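Local coordinates for protein pyruvate kinase (Toxoplasma gondii, PDB 3GG8) that catalyses, as a pyruvate kinase, the last step of glycolysis, the transfer of phosphate from phosphoenolpyruvate to ADP that yields pyruvate and ATP, at residues I250-N258 with A272-L282; Q295-N303 with N335-C343. One frame throughout, in Å; residues are numbered along the deposited sequence. Where two conformers were deposited one is given.

Contact 1: residues I250-N258 with A272-L282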
loop_
_atom_site.group_PDB
_atom_site.type_symbol
_atom_site.label_atom_id
_atom_site.label_comp_id
_atom_site.label_asym_id
_atom_site.label_seq_id
_atom_site.Cartn_x
_atom_site.Cartn_y
_atom_site.Cartn_z
ATOM N N ILE C 250 -34.448 24.206 -1.360
ATOM C CA ILE C 250 -33.517 25.013 -0.578
ATOM C C ILE C 250 -32.663 24.123 0.324
ATOM O O ILE C 250 -33.163 23.190 0.970
ATOM C CB ILE C 250 -34.243 26.140 0.215
ATOM C CG1 ILE C 250 -34.980 27.073 -0.749
ATOM C CG2 ILE C 250 -33.264 26.952 1.062
ATOM C CD1 ILE C 250 -35.835 28.084 -0.056
ATOM N N ARG C 251 -31.365 24.399 0.319
ATOM C CA ARG C 251 -30.406 23.613 1.072
ATOM C C ARG C 251 -29.980 24.355 2.353
ATOM O O ARG C 251 -29.876 25.582 2.359
ATOM C CB ARG C 251 -29.205 23.277 0.181
ATOM C CG ARG C 251 -29.546 22.356 -1.018
ATOM C CD ARG C 251 -30.210 21.040 -0.592
ATOM N NE ARG C 251 -30.807 20.301 -1.715
ATOM C CZ ARG C 251 -32.101 20.348 -2.036
ATOM N NH1 ARG C 251 -32.929 21.088 -1.314
ATOM N NH2 ARG C 251 -32.570 19.658 -3.073
ATOM N N ILE C 252 -29.771 23.594 3.429
ATOM C CA ILE C 252 -29.496 24.135 4.760
ATOM C C ILE C 252 -28.014 24.047 5.110
ATOM O O ILE C 252 -27.424 22.967 5.047
ATOM C CB ILE C 252 -30.359 23.418 5.844
ATOM C CG1 ILE C 252 -31.845 23.505 5.478
ATOM C CG2 ILE C 252 -30.156 24.044 7.248
ATOM C CD1 ILE C 252 -32.733 22.659 6.361
ATOM N N ILE C 253 -27.426 25.188 5.477
ATOM C CA ILE C 253 -25.987 25.276 5.787
ATOM C C ILE C 253 -25.784 25.820 7.206
ATOM O O ILE C 253 -25.633 27.026 7.389
ATOM C CB ILE C 253 -25.216 26.184 4.781
ATOM C CG1 ILE C 253 -25.438 25.754 3.322
ATOM C CG2 ILE C 253 -23.717 26.268 5.153
ATOM C CD1 ILE C 253 -24.841 24.368 2.949
ATOM N N PRO C 254 -25.803 24.940 8.219
ATOM C CA PRO C 254 -25.610 25.397 9.591
ATOM C C PRO C 254 -24.251 26.074 9.787
ATOM O O PRO C 254 -23.243 25.625 9.223
ATOM C CB PRO C 254 -25.670 24.097 10.407
ATOM C CG PRO C 254 -26.407 23.151 9.560
ATOM C CD PRO C 254 -26.025 23.486 8.160
ATOM N N LYS C 255 -24.253 27.154 10.564
ATOM C CA LYS C 255 -23.039 27.854 10.943
ATOM C C LYS C 255 -22.591 27.363 12.329
ATOM O O LYS C 255 -23.368 27.378 13.297
ATOM C CB LYS C 255 -23.271 29.376 10.936
ATOM C CG LYS C 255 -23.415 29.977 9.533
ATOM C CD LYS C 255 -23.947 31.416 9.531
ATOM C CE LYS C 255 -22.987 32.379 10.165
ATOM N NZ LYS C 255 -23.546 33.758 10.008
ATOM N N ILE C 256 -21.350 26.890 12.405
ATOM C CA ILE C 256 -20.826 26.360 13.657
ATOM C C ILE C 256 -20.040 27.493 14.271
ATOM O O ILE C 256 -19.048 27.943 13.681
ATOM C CB ILE C 256 -19.931 25.096 13.470
ATOM C CG1 ILE C 256 -20.642 24.008 12.642
ATOM C CG2 ILE C 256 -19.426 24.538 14.846
ATOM C CD1 ILE C 256 -21.954 23.432 13.231
ATOM N N GLU C 257 -20.508 27.957 15.435
ATOM C CA GLU C 257 -19.998 29.167 16.086
ATOM C C GLU C 257 -19.663 29.025 17.573
ATOM O O GLU C 257 -19.023 29.919 18.138
ATOM C CB GLU C 257 -20.982 30.325 15.937
ATOM C CG GLU C 257 -21.629 30.465 14.564
ATOM C CD GLU C 257 -22.245 31.821 14.359
ATOM O OE1 GLU C 257 -23.322 31.910 13.756
ATOM O OE2 GLU C 257 -21.648 32.815 14.797
ATOM N N ASN C 258 -20.098 27.940 18.222
ATOM C CA ASN C 258 -19.725 27.715 19.624
ATOM C C ASN C 258 -19.457 26.237 19.961
ATOM O O ASN C 258 -19.384 25.385 19.062
ATOM C CB ASN C 258 -20.718 28.395 20.602
ATOM C CG ASN C 258 -22.071 27.691 20.694
ATOM O OD1 ASN C 258 -22.452 26.908 19.818
ATOM N ND2 ASN C 258 -22.810 27.980 21.772
ATOM N N ALA C 272 -27.647 18.172 7.777
ATOM C CA ALA C 272 -27.436 19.358 6.960
ATOM C C ALA C 272 -27.063 19.018 5.529
ATOM O O ALA C 272 -26.714 17.870 5.218
ATOM C CB ALA C 272 -26.346 20.198 7.567
ATOM N N ASP C 273 -27.120 20.034 4.670
ATOM C CA ASP C 273 -26.692 19.906 3.291
ATOM C C ASP C 273 -25.230 20.366 3.117
ATOM O O ASP C 273 -24.626 20.189 2.062
ATOM C CB ASP C 273 -27.669 20.654 2.383
ATOM C CG ASP C 273 -29.092 20.113 2.505
ATOM O OD1 ASP C 273 -29.288 18.898 2.253
ATOM O OD2 ASP C 273 -30.014 20.881 2.875
ATOM N N GLY C 274 -24.659 20.915 4.184
ATOM C CA GLY C 274 -23.287 21.430 4.168
ATOM C C GLY C 274 -23.068 22.285 5.398
ATOM O O GLY C 274 -24.004 22.519 6.162
ATOM N N ILE C 275 -21.837 22.748 5.584
ATOM C CA ILE C 275 -21.433 23.438 6.812
ATOM C C ILE C 275 -20.744 24.770 6.493
ATOM O O ILE C 275 -20.028 24.885 5.489
ATOM C CB ILE C 275 -20.484 22.521 7.695
ATOM C CG1 ILE C 275 -21.237 21.309 8.286
ATOM C CG2 ILE C 275 -19.715 23.326 8.788
ATOM C CD1 ILE C 275 -22.499 21.646 9.125
ATOM N N MET C 276 -20.976 25.772 7.342
ATOM C CA MET C 276 -20.176 26.987 7.322
ATOM C C MET C 276 -19.406 27.088 8.647
ATOM O O MET C 276 -20.003 27.047 9.729
ATOM C CB MET C 276 -21.042 28.224 7.047
ATOM C CG MET C 276 -20.250 29.529 7.011
ATOM S SD MET C 276 -21.203 31.024 6.759
ATOM C CE MET C 276 -22.113 30.662 5.239
ATOM N N ILE C 277 -18.079 27.148 8.554
ATOM C CA ILE C 277 -17.208 27.271 9.711
ATOM C C ILE C 277 -16.931 28.762 9.978
ATOM O O ILE C 277 -16.277 29.431 9.175
ATOM C CB ILE C 277 -15.868 26.518 9.474
ATOM C CG1 ILE C 277 -16.113 25.056 9.089
ATOM C CG2 ILE C 277 -14.909 26.654 10.695
ATOM C CD1 ILE C 277 -14.866 24.337 8.620
ATOM N N ALA C 278 -17.454 29.282 11.089
ATOM C CA ALA C 278 -17.249 30.676 11.475
ATOM C C ALA C 278 -16.109 30.750 12.481
ATOM O O ALA C 278 -16.347 30.730 13.700
ATOM C CB ALA C 278 -18.527 31.266 12.072
ATOM N N ARG C 279 -14.880 30.846 11.962
ATOM C CA ARG C 279 -13.666 30.850 12.789
ATOM C C ARG C 279 -13.628 31.949 13.831
ATOM O O ARG C 279 -13.297 31.680 14.969
ATOM C CB ARG C 279 -12.391 30.955 11.936
ATOM C CG ARG C 279 -12.074 29.741 11.082
ATOM C CD ARG C 279 -12.440 30.006 9.631
ATOM N NE ARG C 279 -11.821 31.227 9.113
ATOM C CZ ARG C 279 -10.562 31.317 8.688
ATOM N NH1 ARG C 279 -9.758 30.261 8.713
ATOM N NH2 ARG C 279 -10.106 32.479 8.229
ATOM N N GLY C 280 -13.941 33.182 13.437
ATOM C CA GLY C 280 -13.881 34.325 14.339
ATOM C C GLY C 280 -14.795 34.198 15.554
ATOM O O GLY C 280 -14.407 34.547 16.663
ATOM N N ASP C 281 -16.015 33.708 15.341
ATOM C CA ASP C 281 -16.941 33.443 16.447
ATOM C C ASP C 281 -16.459 32.271 17.312
ATOM O O ASP C 281 -16.517 32.344 18.549
ATOM C CB ASP C 281 -18.348 33.221 15.917
ATOM C CG ASP C 281 -18.773 34.318 14.946
ATOM O OD1 ASP C 281 -18.468 34.196 13.748
ATOM O OD2 ASP C 281 -19.387 35.326 15.378
ATOM N N LEU C 282 -15.935 31.222 16.671
ATOM C CA LEU C 282 -15.411 30.060 17.398
ATOM C C LEU C 282 -14.262 30.477 18.326
ATOM O O LEU C 282 -14.104 29.927 19.416
ATOM C CB LEU C 282 -14.948 28.961 16.427
ATOM C CG LEU C 282 -15.998 27.995 15.894
ATOM C CD1 LEU C 282 -15.524 27.238 14.662
ATOM C CD2 LEU C 282 -16.418 27.036 17.016
#
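Arg251 lays its aliphatic part against Asp273, with Arg251 CD 3.4 Å from Asp273 CG. Its chain folds back at chi2 (-56°), and the guanidinium is hydrogen-bonded to the carbonyl of Arg248 instead of pairing with the carboxylate. Asp273 works on the backbone: Ile252 N donates an almost straight bond, 2.8 Å long, to the anti lone pair of Asp273 OD2, while Asp273 N returns a bond to Ile252 O. Ile253 brings CD1 to 3.5 Å from Gly274 CA, where the glycine has no side chain to obstruct it, and Ile253 CG2 packs on Met276 CB. Pro254, which has no N-H to give, presses CD against Ala272 CB at a tight 3.4 Å; its carbonyl accepts from Met276 N. Lys255 and Met276, paired in register, project from the same face and run alongside each other, Lys255 CG lying 3.7 Å from Met276 SD, and the ammonium goes on to Asp101 and Ser228. Ile256 N bonds Met276 O at 3.0 Å, and on the reverse face Ile256 CG1 touches Ile275 CG2. Glu257 extends beside Asp281, their carboxylate planes 71° apart, with Glu257 OE2 only 3.4 Å from Asp281 OD2; Glu257 OE1 accepts from Phe229 N. The parallel strands, 4.7 Å apart and 22° off, fifth and sixth of the TIM barrel and joined by helices 259-263 and 265-271, form a beta-alpha-beta unit, right-handed as in such barrels. At its C-terminal end Glu257 and Asp281 lie side by side as the metal-binding carboxylates of related pyruvate kinases do, with Lys255 nearby.

Contact 2: residues Q295-N303 with N335-C343; sequences QKMMIAKCN and NAVLDGTDC
Asp339 takes Lys296 and Gln295 on its two carboxylate oxygens. Lys296, bent at its last torsion (chi4 52°), delivers NZ to the syn lone pair of Asp339 OD1 in a 2.8 Å salt bridge. Gln295 NE2 donates to Asp339 OD2 at 3.0 Å from above the carboxylate plane, the amide turned 76° against it, while Gln295 OE1 accepts from Arg279. The amide of Asn303 supplies a third direct polar link, its ND2 pointing at Gly340 O, 3.0 Å away and nearly within the amide plane. Two waters add bridges, Lys296 O to Asp339 O and Asn303 ND2 to Asp342 OD2, which also accepts from Val309 N. Apolar contact falls to Ile299: CG2 rests 3.5 Å from Gly340 C, while CD1 meets Asp339 CB at 3.7 Å. Gly340, lacking a side chain, leaves room for Ile299 CG2 and Asn303 OD1. With positive phi it is also the C' residue of a Schellman motif ending the helix, Thr341 N reaching Ala336 O at 3.1 Å. The helix axes stay 10.1 Å apart, consistent with side-chain contact. Ile299 and Ala336 both pack on strand 309-312; Lys296 also touches Leu338 of the second subunit.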
loop_
_atom_site.group_PDB
_atom_site.type_symbol
_atom_site.label_atom_id
_atom_site.label_comp_id
_atom_site.label_asym_id
_atom_site.label_seq_id
_atom_site.Cartn_x
_atom_site.Cartn_y
_atom_site.Cartn_z
ATOM N N GLN C 295 -11.363 23.583 12.810
ATOM C CA GLN C 295 -11.578 23.841 11.373
ATOM C C GLN C 295 -11.175 22.612 10.553
ATOM O O GLN C 295 -11.969 22.111 9.742
ATOM C CB GLN C 295 -10.782 25.069 10.892
ATOM C CG GLN C 295 -10.625 25.153 9.369
ATOM C CD GLN C 295 -9.980 26.431 8.905
ATOM O OE1 GLN C 295 -10.236 27.506 9.461
ATOM N NE2 GLN C 295 -9.143 26.335 7.869
ATOM N N LYS C 296 -9.945 22.142 10.784
ATOM C CA LYS C 296 -9.370 20.998 10.092
ATOM C C LYS C 296 -10.239 19.770 10.189
ATOM O O LYS C 296 -10.478 19.094 9.184
ATOM C CB LYS C 296 -8.000 20.645 10.683
ATOM C CG LYS C 296 -6.862 21.320 9.982
ATOM C CD LYS C 296 -5.486 20.830 10.509
ATOM C CE LYS C 296 -4.380 21.082 9.459
ATOM N NZ LYS C 296 -4.348 22.516 8.954
ATOM N N MET C 297 -10.672 19.484 11.417
ATOM C CA MET C 297 -11.536 18.356 11.732
ATOM C C MET C 297 -12.878 18.455 11.025
ATOM O O MET C 297 -13.355 17.465 10.489
ATOM C CB MET C 297 -11.708 18.230 13.259
ATOM C CG MET C 297 -12.822 17.285 13.787
ATOM S SD MET C 297 -14.412 18.052 14.265
ATOM C CE MET C 297 -13.971 19.169 15.589
ATOM N N MET C 298 -13.475 19.640 11.022
ATOM C CA MET C 298 -14.802 19.831 10.436
ATOM C C MET C 298 -14.781 19.775 8.912
ATOM O O MET C 298 -15.761 19.357 8.285
ATOM C CB MET C 298 -15.414 21.149 10.896
ATOM C CG MET C 298 -16.043 21.091 12.287
ATOM S SD MET C 298 -16.914 22.612 12.718
ATOM C CE MET C 298 -15.514 23.730 12.930
ATOM N N ILE C 299 -13.675 20.225 8.323
ATOM C CA ILE C 299 -13.508 20.190 6.872
ATOM C C ILE C 299 -13.318 18.728 6.456
ATOM O O ILE C 299 -13.958 18.258 5.516
ATOM C CB ILE C 299 -12.347 21.118 6.384
ATOM C CG1 ILE C 299 -12.769 22.592 6.466
ATOM C CG2 ILE C 299 -11.958 20.804 4.952
ATOM C CD1 ILE C 299 -11.635 23.601 6.251
ATOM N N ALA C 300 -12.484 18.007 7.191
ATOM C CA ALA C 300 -12.221 16.601 6.898
ATOM C C ALA C 300 -13.513 15.777 6.919
ATOM O O ALA C 300 -13.767 14.994 6.009
ATOM C CB ALA C 300 -11.209 16.051 7.869
ATOM N N LYS C 301 -14.328 15.983 7.950
ATOM C CA LYS C 301 -15.604 15.285 8.134
ATOM C C LYS C 301 -16.621 15.595 7.031
ATOM O O LYS C 301 -17.329 14.697 6.561
ATOM C CB LYS C 301 -16.199 15.625 9.507
ATOM C CG LYS C 301 -15.464 14.967 10.680
ATOM C CD LYS C 301 -15.993 15.506 12.013
ATOM C CE LYS C 301 -15.393 14.740 13.188
ATOM N NZ LYS C 301 -16.002 13.400 13.310
ATOM N N CYS C 302 -16.696 16.865 6.639
ATOM C CA CYS C 302 -17.471 17.273 5.469
ATOM C C CYS C 302 -16.985 16.598 4.193
ATOM O O CYS C 302 -17.794 16.090 3.421
ATOM C CB CYS C 302 -17.455 18.802 5.308
ATOM S SG CYS C 302 -18.432 19.625 6.614
ATOM N N ASN C 303 -15.669 16.605 3.977
ATOM C CA ASN C 303 -15.075 15.956 2.819
ATOM C C ASN C 303 -15.487 14.484 2.735
ATOM O O ASN C 303 -15.954 14.029 1.697
ATOM C CB ASN C 303 -13.535 16.042 2.858
ATOM C CG ASN C 303 -12.989 17.439 2.543
ATOM O OD1 ASN C 303 -11.803 17.683 2.761
ATOM N ND2 ASN C 303 -13.833 18.355 2.039
ATOM N N ASN C 335 -4.354 27.818 3.388
ATOM C CA ASN C 335 -4.451 26.651 4.242
ATOM C C ASN C 335 -5.871 26.082 4.328
ATOM O O ASN C 335 -6.015 24.879 4.430
ATOM C CB ASN C 335 -3.757 26.859 5.594
ATOM C CG ASN C 335 -2.238 26.633 5.505
ATOM O OD1 ASN C 335 -1.769 25.496 5.354
ATOM N ND2 ASN C 335 -1.470 27.718 5.575
ATOM N N ALA C 336 -6.902 26.919 4.246
ATOM C CA ALA C 336 -8.286 26.425 4.225
ATOM C C ALA C 336 -8.519 25.561 2.983
ATOM O O ALA C 336 -9.122 24.487 3.082
ATOM C CB ALA C 336 -9.295 27.578 4.265
ATOM N N VAL C 337 -8.029 26.038 1.829
ATOM C CA VAL C 337 -8.048 25.272 0.570
ATOM C C VAL C 337 -7.318 23.931 0.739
ATOM O O VAL C 337 -7.824 22.880 0.332
ATOM C CB VAL C 337 -7.469 26.092 -0.623
ATOM C CG1 VAL C 337 -7.356 25.243 -1.884
ATOM C CG2 VAL C 337 -8.327 27.337 -0.890
ATOM N N LEU C 338 -6.147 23.974 1.380
ATOM C CA LEU C 338 -5.347 22.776 1.583
ATOM C C LEU C 338 -5.935 21.839 2.628
ATOM O O LEU C 338 -5.680 20.643 2.595
ATOM C CB LEU C 338 -3.899 23.130 1.927
ATOM C CG LEU C 338 -3.109 23.645 0.725
ATOM C CD1 LEU C 338 -1.890 24.381 1.205
ATOM C CD2 LEU C 338 -2.744 22.495 -0.196
ATOM N N ASP C 339 -6.697 22.394 3.564
ATOM C CA ASP C 339 -7.455 21.617 4.536
ATOM C C ASP C 339 -8.533 20.821 3.790
ATOM O O ASP C 339 -8.947 19.757 4.246
ATOM C CB ASP C 339 -8.161 22.547 5.537
ATOM C CG ASP C 339 -7.279 22.957 6.716
ATOM O OD1 ASP C 339 -6.062 22.625 6.725
ATOM O OD2 ASP C 339 -7.838 23.616 7.638
ATOM N N GLY C 340 -9.006 21.377 2.671
ATOM C CA GLY C 340 -9.967 20.702 1.802
ATOM C C GLY C 340 -11.278 21.433 1.595
ATOM O O GLY C 340 -12.267 20.828 1.197
ATOM N N THR C 341 -11.291 22.736 1.832
ATOM C CA THR C 341 -12.542 23.498 1.808
ATOM C C THR C 341 -13.169 23.575 0.411
ATOM O O THR C 341 -12.455 23.668 -0.581
ATOM C CB THR C 341 -12.363 24.937 2.402
ATOM O OG1 THR C 341 -13.651 25.471 2.755
ATOM C CG2 THR C 341 -11.668 25.868 1.401
ATOM N N ASP C 342 -14.500 23.538 0.354
ATOM C CA ASP C 342 -15.211 23.667 -0.904
ATOM C C ASP C 342 -15.294 25.115 -1.299
ATOM O O ASP C 342 -15.098 25.443 -2.478
ATOM C CB ASP C 342 -16.620 23.068 -0.821
ATOM C CG ASP C 342 -16.602 21.547 -0.814
ATOM O OD1 ASP C 342 -16.570 20.939 -1.908
ATOM O OD2 ASP C 342 -16.604 20.958 0.290
ATOM N N CYS C 343 -15.601 25.970 -0.306
ATOM C CA CYS C 343 -15.758 27.415 -0.482
ATOM C C CYS C 343 -14.918 28.232 0.489
ATOM O O CYS C 343 -14.646 27.823 1.624
ATOM C CB CYS C 343 -17.215 27.848 -0.309
ATOM S SG CYS C 343 -18.428 26.958 -1.311
HETATM O O HOH W 1 -8.589 18.987 6.875
HETATM O O HOH W 2 -16.604 18.746 1.564
#

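Overall arrangement
Both contacts belong to the barrel domain, their centres about 13 Å apart, but they occupy different layers. Contact 1 is a strand pair of the barrel wall, about 7 Å from the chain centre, held chiefly by backbone hydrogen bonds; contact 2 lies in the helical layer, about 11 Å out, and depends more on side-chain amides, a salt bridge and water. Both are largely buried, yet contact 2 meets the neighbouring subunit through more residues, four against one. The layers meet where Ile277 CD1 packs 3.5 Å from Ile299 CG1 and Ile275 touches Cys302. A polar link, probably a hydrogen bond, joins Arg279 NH1 to Gln295 OE1, so Gln295 spans both contacts with its two amide ends.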